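Side-chain contacts in restriction endonuclease UbaLAI (Unidentified, PDB 5O63), which probably cleaves DNA as a monomeric Type IIE restriction enzyme, with an N-terminal B3 domain that binds the cognate DNA sequence: residues A[27-32]-A[38-43]; A[80-85]-A[91-96]. One frame throughout, in Å; residues are numbered along the deposited sequence.

Contact 1: residues A[27-32]-A[38-43]. With nucleotides of chain D.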
loop_
_atom_site.group_PDB
_atom_site.type_symbol
_atom_site.label_atom_id
_atom_site.label_comp_id
_atom_site.label_asym_id
_atom_site.label_seq_id
_atom_site.Cartn_x
_atom_site.Cartn_y
_atom_site.Cartn_z
ATOM N N LYS A 27 1.982 4.131 -4.170
ATOM C CA LYS A 27 2.254 3.724 -5.564
ATOM C C LYS A 27 1.064 4.114 -6.435
ATOM O O LYS A 27 -0.099 3.781 -6.153
ATOM C CB LYS A 27 2.520 2.219 -5.703
ATOM C CG LYS A 27 2.954 1.850 -7.134
ATOM C CD LYS A 27 2.884 0.317 -7.388
ATOM C CE LYS A 27 3.420 0.034 -8.815
ATOM N NZ LYS A 27 3.156 -1.442 -9.219
ATOM N N VAL A 28 1.352 4.841 -7.520
ATOM C CA VAL A 28 0.374 4.973 -8.590
ATOM C C VAL A 28 0.423 3.708 -9.412
ATOM O O VAL A 28 1.499 3.322 -9.938
ATOM C CB VAL A 28 0.700 6.201 -9.518
ATOM C CG1 VAL A 28 -0.315 6.343 -10.600
ATOM C CG2 VAL A 28 0.834 7.494 -8.643
ATOM N N LEU A 29 -0.709 3.013 -9.460
ATOM C CA LEU A 29 -0.704 1.671 -10.060
ATOM C C LEU A 29 -0.424 1.768 -11.557
ATOM O O LEU A 29 -0.656 2.838 -12.188
ATOM C CB LEU A 29 -2.043 0.935 -9.861
ATOM C CG LEU A 29 -2.349 0.718 -8.356
ATOM C CD1 LEU A 29 -3.565 -0.278 -8.385
ATOM C CD2 LEU A 29 -1.136 0.232 -7.618
ATOM N N THR A 30 0.011 0.651 -12.150
ATOM C CA THR A 30 0.035 0.543 -13.623
ATOM C C THR A 30 -1.184 -0.270 -14.045
ATOM O O THR A 30 -1.769 -0.990 -13.161
ATOM C CB THR A 30 1.314 -0.159 -14.175
ATOM O OG1 THR A 30 1.249 -1.583 -13.976
ATOM C CG2 THR A 30 2.596 0.340 -13.426
ATOM N N PRO A 31 -1.583 -0.251 -15.290
ATOM C CA PRO A 31 -2.844 -0.878 -15.688
ATOM C C PRO A 31 -2.846 -2.365 -15.354
ATOM O O PRO A 31 -3.953 -2.906 -15.007
ATOM C CB PRO A 31 -2.919 -0.633 -17.203
ATOM C CG PRO A 31 -2.294 0.840 -17.284
ATOM C CD PRO A 31 -1.109 0.696 -16.345
ATOM N N ASN A 32 -1.691 -3.024 -15.415
ATOM C CA ASN A 32 -1.728 -4.492 -15.113
ATOM C C ASN A 32 -2.027 -4.786 -13.665
ATOM O O ASN A 32 -2.542 -5.894 -13.384
ATOM C CB ASN A 32 -0.393 -5.161 -15.435
ATOM C CG ASN A 32 -0.582 -6.640 -15.804
ATOM O OD1 ASN A 32 -1.360 -6.949 -16.688
ATOM N ND2 ASN A 32 0.101 -7.510 -15.083
ATOM N N HIS A 38 -3.624 -10.126 -10.795
ATOM C CA HIS A 38 -2.248 -9.766 -11.031
ATOM C C HIS A 38 -1.527 -9.173 -9.828
ATOM O O HIS A 38 -0.283 -9.172 -9.806
ATOM C CB HIS A 38 -2.182 -8.700 -12.157
ATOM C CG HIS A 38 -2.664 -9.223 -13.457
ATOM N ND1 HIS A 38 -3.117 -8.375 -14.454
ATOM C CD2 HIS A 38 -2.767 -10.484 -13.949
ATOM C CE1 HIS A 38 -3.470 -9.093 -15.509
ATOM N NE2 HIS A 38 -3.266 -10.377 -15.234
ATOM N N GLY A 39 -2.301 -8.702 -8.832
ATOM C CA GLY A 39 -1.684 -8.129 -7.618
ATOM C C GLY A 39 -1.131 -6.743 -7.885
ATOM O O GLY A 39 -1.239 -6.236 -9.018
ATOM N N VAL A 40 -0.567 -6.177 -6.844
ATOM C CA VAL A 40 0.165 -4.928 -7.018
ATOM C C VAL A 40 1.633 -5.309 -7.001
ATOM O O VAL A 40 2.163 -5.831 -6.018
ATOM C CB VAL A 40 -0.180 -3.923 -5.915
ATOM C CG1 VAL A 40 0.808 -2.719 -5.981
ATOM C CG2 VAL A 40 -1.631 -3.458 -6.094
ATOM N N LEU A 41 2.330 -4.948 -8.100
ATOM C CA LEU A 41 3.735 -5.310 -8.231
ATOM C C LEU A 41 4.585 -4.383 -7.304
ATOM O O LEU A 41 4.342 -3.175 -7.274
ATOM C CB LEU A 41 4.202 -5.148 -9.714
ATOM C CG LEU A 41 5.664 -5.561 -9.916
ATOM C CD1 LEU A 41 5.899 -7.084 -9.708
ATOM C CD2 LEU A 41 6.006 -5.162 -11.406
ATOM N N VAL A 42 5.455 -4.997 -6.498
ATOM C CA VAL A 42 6.241 -4.243 -5.510
ATOM C C VAL A 42 7.574 -3.889 -6.154
ATOM O O VAL A 42 8.323 -4.776 -6.527
ATOM C CB VAL A 42 6.501 -5.056 -4.227
ATOM C CG1 VAL A 42 7.257 -4.205 -3.211
ATOM C CG2 VAL A 42 5.136 -5.516 -3.615
ATOM N N PRO A 43 7.871 -2.580 -6.297
ATOM C CA PRO A 43 9.204 -2.202 -6.826
ATOM C C PRO A 43 10.298 -2.652 -5.890
ATOM O O PRO A 43 10.067 -2.681 -4.654
ATOM C CB PRO A 43 9.152 -0.684 -6.857
ATOM C CG PRO A 43 7.915 -0.250 -6.433
ATOM C CD PRO A 43 7.076 -1.419 -5.903
ATOM P P DC D 4 1.553 -2.054 -17.774
ATOM O OP1 DC D 4 1.077 -0.880 -18.583
ATOM O OP2 DC D 4 0.857 -2.320 -16.431
ATOM O "O5'" DC D 4 1.401 -3.398 -18.588
ATOM C "C5'" DC D 4 1.954 -3.433 -19.986
ATOM C "C4'" DC D 4 1.729 -4.786 -20.588
ATOM O "O4'" DC D 4 2.494 -5.770 -19.868
ATOM C "C3'" DC D 4 0.256 -5.240 -20.486
ATOM O "O3'" DC D 4 -0.218 -5.496 -21.818
ATOM C "C2'" DC D 4 0.325 -6.550 -19.680
ATOM C "C1'" DC D 4 1.806 -6.954 -19.916
ATOM N N1 DC D 4 2.324 -7.801 -18.837
ATOM C C2 DC D 4 2.487 -9.182 -19.071
ATOM O O2 DC D 4 2.281 -9.662 -20.231
ATOM N N3 DC D 4 2.930 -9.960 -18.043
ATOM C C4 DC D 4 3.157 -9.431 -16.821
ATOM N N4 DC D 4 3.541 -10.283 -15.846
ATOM C C5 DC D 4 2.986 -8.012 -16.551
ATOM C C6 DC D 4 2.541 -7.249 -17.574
ATOM P P DA D 5 -1.793 -5.767 -22.079
ATOM O OP1 DA D 5 -2.009 -5.555 -23.558
ATOM O OP2 DA D 5 -2.638 -5.050 -21.096
ATOM O "O5'" DA D 5 -1.967 -7.316 -21.749
ATOM C "C5'" DA D 5 -1.263 -8.272 -22.543
ATOM C "C4'" DA D 5 -1.394 -9.646 -21.950
ATOM O "O4'" DA D 5 -0.730 -9.674 -20.687
ATOM C "C3'" DA D 5 -2.810 -10.091 -21.628
ATOM O "O3'" DA D 5 -3.297 -10.836 -22.740
ATOM C "C2'" DA D 5 -2.598 -10.969 -20.339
ATOM C "C1'" DA D 5 -1.087 -10.898 -20.115
ATOM N N9 DA D 5 -0.712 -10.871 -18.695
ATOM C C8 DA D 5 -0.623 -9.767 -17.859
ATOM N N7 DA D 5 -0.225 -10.070 -16.651
ATOM C C5 DA D 5 -0.061 -11.450 -16.690
ATOM C C6 DA D 5 0.318 -12.404 -15.708
ATOM N N6 DA D 5 0.626 -12.085 -14.432
ATOM N N1 DA D 5 0.401 -13.712 -16.101
ATOM C C2 DA D 5 0.103 -14.012 -17.357
ATOM N N3 DA D 5 -0.265 -13.222 -18.382
ATOM C C4 DA D 5 -0.300 -11.929 -17.976
ATOM P P DG D 6 -4.840 -11.247 -22.915
ATOM O OP1 DG D 6 -4.991 -11.492 -24.369
ATOM O OP2 DG D 6 -5.738 -10.337 -22.170
ATOM O "O5'" DG D 6 -4.911 -12.653 -22.129
ATOM C "C5'" DG D 6 -4.253 -13.788 -22.601
ATOM C "C4'" DG D 6 -4.522 -14.950 -21.658
ATOM O "O4'" DG D 6 -3.712 -14.736 -20.457
ATOM C "C3'" DG D 6 -5.973 -15.054 -21.173
ATOM O "O3'" DG D 6 -6.290 -16.410 -21.040
ATOM C "C2'" DG D 6 -5.860 -14.502 -19.729
ATOM C "C1'" DG D 6 -4.483 -15.019 -19.353
ATOM N N9 DG D 6 -3.968 -14.356 -18.185
ATOM C C8 DG D 6 -4.102 -13.011 -17.824
ATOM N N7 DG D 6 -3.602 -12.747 -16.623
ATOM C C5 DG D 6 -3.123 -13.988 -16.176
ATOM C C6 DG D 6 -2.563 -14.347 -14.932
ATOM O O6 DG D 6 -2.322 -13.597 -13.935
ATOM N N1 DG D 6 -2.241 -15.693 -14.858
ATOM C C2 DG D 6 -2.450 -16.603 -15.892
ATOM N N2 DG D 6 -2.071 -17.858 -15.654
ATOM N N3 DG D 6 -3.021 -16.284 -17.064
ATOM C C4 DG D 6 -3.351 -14.984 -17.131
#

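Contact 2: residues A[80-85]-A[91-96]. With nucleotides of chain C.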
loop_
_atom_site.group_PDB
_atom_site.type_symbol
_atom_site.label_atom_id
_atom_site.label_comp_id
_atom_site.label_asym_id
_atom_site.label_seq_id
_atom_site.Cartn_x
_atom_site.Cartn_y
_atom_site.Cartn_z
ATOM N N ALA A 80 -1.575 -10.925 1.321
ATOM C CA ALA A 80 -0.548 -11.900 0.952
ATOM C C ALA A 80 0.593 -11.206 0.256
ATOM O O ALA A 80 0.380 -10.293 -0.549
ATOM C CB ALA A 80 -1.114 -13.045 0.048
ATOM N N TYR A 81 1.787 -11.628 0.596
ATOM C CA TYR A 81 3.031 -11.055 0.021
ATOM C C TYR A 81 3.689 -12.212 -0.749
ATOM O O TYR A 81 4.098 -13.254 -0.150
ATOM C CB TYR A 81 3.871 -10.510 1.162
ATOM C CG TYR A 81 5.188 -9.847 0.834
ATOM C CD1 TYR A 81 5.451 -9.288 -0.430
ATOM C CD2 TYR A 81 6.162 -9.697 1.829
ATOM C CE1 TYR A 81 6.665 -8.646 -0.683
ATOM C CE2 TYR A 81 7.370 -9.071 1.571
ATOM C CZ TYR A 81 7.606 -8.552 0.318
ATOM O OH TYR A 81 8.811 -7.939 0.086
ATOM N N LYS A 82 3.700 -12.096 -2.080
ATOM C CA LYS A 82 4.079 -13.215 -2.934
ATOM C C LYS A 82 5.442 -13.048 -3.560
ATOM O O LYS A 82 5.739 -11.954 -4.057
ATOM C CB LYS A 82 3.041 -13.404 -4.064
ATOM C CG LYS A 82 1.569 -13.309 -3.614
ATOM C CD LYS A 82 1.139 -14.541 -2.745
ATOM C CE LYS A 82 1.188 -15.795 -3.563
ATOM N NZ LYS A 82 0.692 -16.912 -2.696
ATOM N N TYR A 83 6.254 -14.092 -3.549
ATOM C CA TYR A 83 7.510 -14.121 -4.350
ATOM C C TYR A 83 7.317 -15.132 -5.479
ATOM O O TYR A 83 7.005 -16.296 -5.218
ATOM C CB TYR A 83 8.693 -14.541 -3.488
ATOM C CG TYR A 83 9.911 -14.879 -4.283
ATOM C CD1 TYR A 83 10.648 -13.898 -4.919
ATOM C CD2 TYR A 83 10.341 -16.216 -4.407
ATOM C CE1 TYR A 83 11.797 -14.213 -5.626
ATOM C CE2 TYR A 83 11.488 -16.538 -5.138
ATOM C CZ TYR A 83 12.202 -15.532 -5.749
ATOM O OH TYR A 83 13.321 -15.831 -6.484
ATOM N N TYR A 84 7.490 -14.691 -6.718
ATOM C CA TYR A 84 7.375 -15.578 -7.848
ATOM C C TYR A 84 8.715 -15.677 -8.548
ATOM O O TYR A 84 9.238 -14.686 -9.119
ATOM C CB TYR A 84 6.299 -15.101 -8.808
ATOM C CG TYR A 84 4.894 -15.409 -8.301
ATOM C CD1 TYR A 84 4.470 -16.729 -8.126
ATOM C CD2 TYR A 84 3.981 -14.386 -8.024
ATOM C CE1 TYR A 84 3.183 -17.009 -7.672
ATOM C CE2 TYR A 84 2.639 -14.669 -7.595
ATOM C CZ TYR A 84 2.283 -15.996 -7.412
ATOM O OH TYR A 84 1.026 -16.342 -6.972
ATOM N N GLU A 85 9.270 -16.893 -8.514
ATOM C CA GLU A 85 10.660 -17.082 -8.871
ATOM C C GLU A 85 10.941 -16.913 -10.327
ATOM O O GLU A 85 12.091 -16.570 -10.715
ATOM C CB GLU A 85 11.150 -18.465 -8.429
ATOM C CG GLU A 85 10.340 -19.622 -9.042
ATOM C CD GLU A 85 10.713 -19.996 -10.491
ATOM O OE1 GLU A 85 11.825 -19.657 -10.984
ATOM O OE2 GLU A 85 9.824 -20.636 -11.126
ATOM N N ARG A 91 4.732 -9.416 -5.289
ATOM C CA ARG A 91 3.424 -8.796 -5.460
ATOM C C ARG A 91 2.725 -8.777 -4.127
ATOM O O ARG A 91 2.973 -9.701 -3.314
ATOM C CB ARG A 91 2.558 -9.603 -6.445
ATOM C CG ARG A 91 3.151 -9.725 -7.838
ATOM C CD ARG A 91 2.270 -10.696 -8.598
ATOM N NE ARG A 91 2.927 -11.068 -9.844
ATOM C CZ ARG A 91 2.501 -12.011 -10.690
ATOM N NH1 ARG A 91 1.338 -12.669 -10.455
ATOM N NH2 ARG A 91 3.253 -12.303 -11.762
ATOM N N ILE A 92 1.851 -7.802 -3.897
ATOM C CA ILE A 92 0.835 -7.883 -2.830
ATOM C C ILE A 92 -0.456 -8.320 -3.501
ATOM O O ILE A 92 -0.809 -7.852 -4.594
ATOM C CB ILE A 92 0.594 -6.515 -2.122
ATOM C CG1 ILE A 92 1.954 -5.890 -1.768
ATOM C CG2 ILE A 92 -0.316 -6.747 -0.897
ATOM C CD1 ILE A 92 2.797 -6.796 -0.802
ATOM N N THR A 93 -1.174 -9.226 -2.821
ATOM C CA THR A 93 -2.497 -9.653 -3.268
ATOM C C THR A 93 -3.473 -9.739 -2.061
ATOM O O THR A 93 -3.082 -9.477 -0.901
ATOM C CB THR A 93 -2.458 -11.056 -3.946
ATOM O OG1 THR A 93 -2.085 -12.040 -2.957
ATOM C CG2 THR A 93 -1.455 -11.140 -5.081
ATOM N N ARG A 94 -4.742 -10.053 -2.362
ATOM C CA ARG A 94 -5.883 -10.045 -1.400
ATOM C C ARG A 94 -6.249 -8.610 -0.970
ATOM O O ARG A 94 -6.879 -8.399 0.049
ATOM C CB ARG A 94 -5.593 -10.963 -0.141
ATOM C CG ARG A 94 -5.048 -12.360 -0.502
ATOM C CD ARG A 94 -4.974 -13.210 0.763
ATOM N NE ARG A 94 -6.300 -13.350 1.373
ATOM C CZ ARG A 94 -6.447 -13.743 2.651
ATOM N NH1 ARG A 94 -5.383 -14.126 3.337
ATOM N NH2 ARG A 94 -7.652 -13.784 3.187
ATOM N N MET A 95 -5.915 -7.597 -1.796
ATOM C CA MET A 95 -6.385 -6.265 -1.510
ATOM C C MET A 95 -7.853 -6.006 -1.841
ATOM O O MET A 95 -8.573 -6.819 -2.475
ATOM C CB MET A 95 -5.506 -5.252 -2.265
ATOM C CG MET A 95 -4.146 -5.267 -1.686
ATOM S SD MET A 95 -2.990 -4.331 -2.715
ATOM C CE MET A 95 -2.837 -5.617 -3.957
ATOM N N HIS A 96 -8.305 -4.869 -1.290
ATOM C CA HIS A 96 -9.657 -4.357 -1.542
ATOM C C HIS A 96 -10.054 -4.367 -3.047
ATOM O O HIS A 96 -9.260 -4.024 -3.931
ATOM C CB HIS A 96 -9.761 -2.938 -0.969
ATOM C CG HIS A 96 -11.158 -2.464 -0.817
ATOM N ND1 HIS A 96 -11.950 -2.129 -1.897
ATOM C CD2 HIS A 96 -11.919 -2.288 0.298
ATOM C CE1 HIS A 96 -13.132 -1.727 -1.445
ATOM N NE2 HIS A 96 -13.134 -1.802 -0.114
ATOM P P DC C 4 0.601 -19.871 -5.915
ATOM O OP1 DC C 4 1.280 -20.957 -5.101
ATOM O OP2 DC C 4 0.956 -18.422 -5.627
ATOM O "O5'" DC C 4 0.872 -20.036 -7.464
ATOM C "C5'" DC C 4 0.604 -21.355 -8.015
ATOM C "C4'" DC C 4 0.656 -21.311 -9.522
ATOM O "O4'" DC C 4 -0.380 -20.427 -9.983
ATOM C "C3'" DC C 4 1.976 -20.833 -10.135
ATOM O "O3'" DC C 4 2.603 -21.952 -10.636
ATOM C "C2'" DC C 4 1.538 -19.991 -11.293
ATOM C "C1'" DC C 4 0.042 -19.833 -11.171
ATOM N N1 DC C 4 -0.320 -18.400 -11.139
ATOM C C2 DC C 4 -0.711 -17.813 -12.348
ATOM O O2 DC C 4 -0.740 -18.535 -13.379
ATOM N N3 DC C 4 -1.082 -16.514 -12.347
ATOM C C4 DC C 4 -0.984 -15.781 -11.227
ATOM N N4 DC C 4 -1.291 -14.486 -11.332
ATOM C C5 DC C 4 -0.592 -16.361 -9.966
ATOM C C6 DC C 4 -0.237 -17.679 -9.985
ATOM P P DC C 3 -2.686 -15.633 -3.572
ATOM O OP1 DC C 3 -1.903 -16.178 -2.411
ATOM O OP2 DC C 3 -2.142 -14.438 -4.233
ATOM O "O5'" DC C 3 -2.672 -16.809 -4.652
ATOM C "C5'" DC C 3 -3.031 -18.158 -4.184
ATOM C "C4'" DC C 3 -3.114 -19.090 -5.386
ATOM O "O4'" DC C 3 -4.110 -18.603 -6.287
ATOM C "C3'" DC C 3 -1.902 -19.211 -6.251
ATOM O "O3'" DC C 3 -0.950 -20.082 -5.684
ATOM C "C2'" DC C 3 -2.482 -19.834 -7.526
ATOM C "C1'" DC C 3 -3.801 -19.123 -7.603
ATOM N N1 DC C 3 -3.847 -17.982 -8.559
ATOM C C2 DC C 3 -4.067 -18.269 -9.888
ATOM O O2 DC C 3 -4.082 -19.453 -10.237
ATOM N N3 DC C 3 -4.266 -17.258 -10.739
ATOM C C4 DC C 3 -4.158 -15.955 -10.324
ATOM N N4 DC C 3 -4.373 -14.999 -11.226
ATOM C C5 DC C 3 -3.908 -15.617 -8.949
ATOM C C6 DC C 3 -3.785 -16.687 -8.095
ATOM P P DC C 2 -8.803 -12.870 -1.636
ATOM O OP1 DC C 2 -8.569 -13.253 -0.204
ATOM O OP2 DC C 2 -8.950 -11.419 -2.016
ATOM O "O5'" DC C 2 -7.683 -13.563 -2.485
ATOM C "C5'" DC C 2 -7.298 -14.925 -2.243
ATOM C "C4'" DC C 2 -6.508 -15.479 -3.408
ATOM O "O4'" DC C 2 -7.265 -15.413 -4.626
ATOM C "C3'" DC C 2 -5.214 -14.725 -3.679
ATOM O "O3'" DC C 2 -4.153 -15.529 -3.073
ATOM C "C2'" DC C 2 -5.151 -14.673 -5.231
ATOM C "C1'" DC C 2 -6.325 -15.617 -5.629
ATOM N N1 DC C 2 -6.963 -15.303 -6.944
ATOM C C2 DC C 2 -7.160 -16.406 -7.824
ATOM O O2 DC C 2 -6.777 -17.513 -7.476
ATOM N N3 DC C 2 -7.667 -16.175 -9.025
ATOM C C4 DC C 2 -8.137 -14.947 -9.325
ATOM N N4 DC C 2 -8.663 -14.780 -10.563
ATOM C C5 DC C 2 -7.988 -13.814 -8.445
ATOM C C6 DC C 2 -7.413 -14.041 -7.250
#

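Contact 1: residues A[27-32]-A[38-43]
Asn32 and His38 meet through their first torsions: Asn32 sends CG roughly opposite its backbone N (chi1 -152°), while His38 swings CG beside its own N (chi1 -64°), laying the imidazole against the Asn32 backbone. His38 ND1 donates to Asn32 O at 2.8 Å, on a lone pair and almost in the plane of the ring. That bond fixes the ring's rotation, and NE2 on the far side gives its N-H to N7 of DG6 of chain D at 2.8 Å. With both nitrogens donating, the ring is probably cationic. The Asn32 amide crosses over one face of the imidazole, planes 20° apart, and its ND2 bonds to N7 of DA5 of chain D at 3.0 Å. Two neighbouring purines are thus read at N7, in the major groove. With an alanine in place of His38, N7 of DG6 and Asn32 O would probably both lose their N-H donor, and the Asn32 amide the ring it lies against, though not its bond to DA5. Thr30 OG1 at 2.6 Å and Asn32 N both grip OP2 of DC4 of chain D. Together residues 27-43 are consistent with the N-arm of B3 domains. Lys27 runs extended past Val40 CG1, and its NZ bonds to Leu41 O at 2.9 Å while salt-bridged to Asp33. Leu29 CD2 packs crosswise on Val40 CG1 at 3.9 Å. Residues 27-32 begin on the last residues of strand 19-28, between strands 108-116 and 155-159, and run on into a loop; residues 38-43 include strand 40-41, at one edge of the sheet beside strand 89-93.

Contact 2: residues A[80-85]-A[91-96]
Ala80 and Thr93 face each other as a hydrogen-bonded antiparallel pair, with Lys82 and Arg91 forming the next such pair and Tyr81 with Ile92 between them. This backbone ladder is the tight part: the Lys82 N to Arg91 O bond, 2.8 Å long, is close to straight at 178°, and Ile92 CA adds a C-H...O contact to Ala80 O. Ala80 CB touches Thr93 OG1 at 3.3 Å, and on the opposite face of the sheet Ile92 CD1 meets Tyr81 CD1 at 3.7 Å. On the side of Ala80, Lys82, Arg91 and Thr93 the polar ends go on to the DNA, where DC2 to DC4 belong to chain C. Thr93 OG1 bonds to OP2 of DC3 at 2.7 Å. Lys82, bent at chi2 and chi3, leads NZ away from Arg91 to OP1 of the same phosphate at 2.7 Å, with weak bonds to OP2 of DC4 and to Thr63 OG1. The partly exposed Arg94 marks the loose margin: CD just brushes Ala80 CB, while NE bonds to OP1 of DC2 at 2.8 Å. Tyr84 CD2 sits over the centre of one face of the Arg91 guanidinium, the planes 51° apart, and Tyr84 OH makes a very short bond to OP2 of DC4. Arg91 itself pairs with Glu89 in a salt bridge, and its NH1 bonds to O4 of a thymine. The two strands form the hairpin of 75-84 and 89-93, consistent with the C-arm of B3 domains; strand 62-70 flanks it beyond 75-84, and strand 40-41 beyond 89-93.

In the fold
Contacts 1 and 2 follow one another along the chain, their centres about 11 Å apart, and meet where strand 40-41 lies beside strand 89-93. Val40 N probably hydrogen-bonds to Ile92 O at 2.8 Å. Next to it His38 O lies 3.2 Å from Arg91 CD, so the Arg91 side chain passes close to the backbone of His38. Val40 CG2 also packs on CE of the engineered Met95, at 3.3 Å. Contact 1 takes purine edges and a phosphate of chain D, whereas contact 2 holds three successive phosphates of chain C and, through Arg91, also reaches a thymine base, consistent with the two-armed grip of B3 domains.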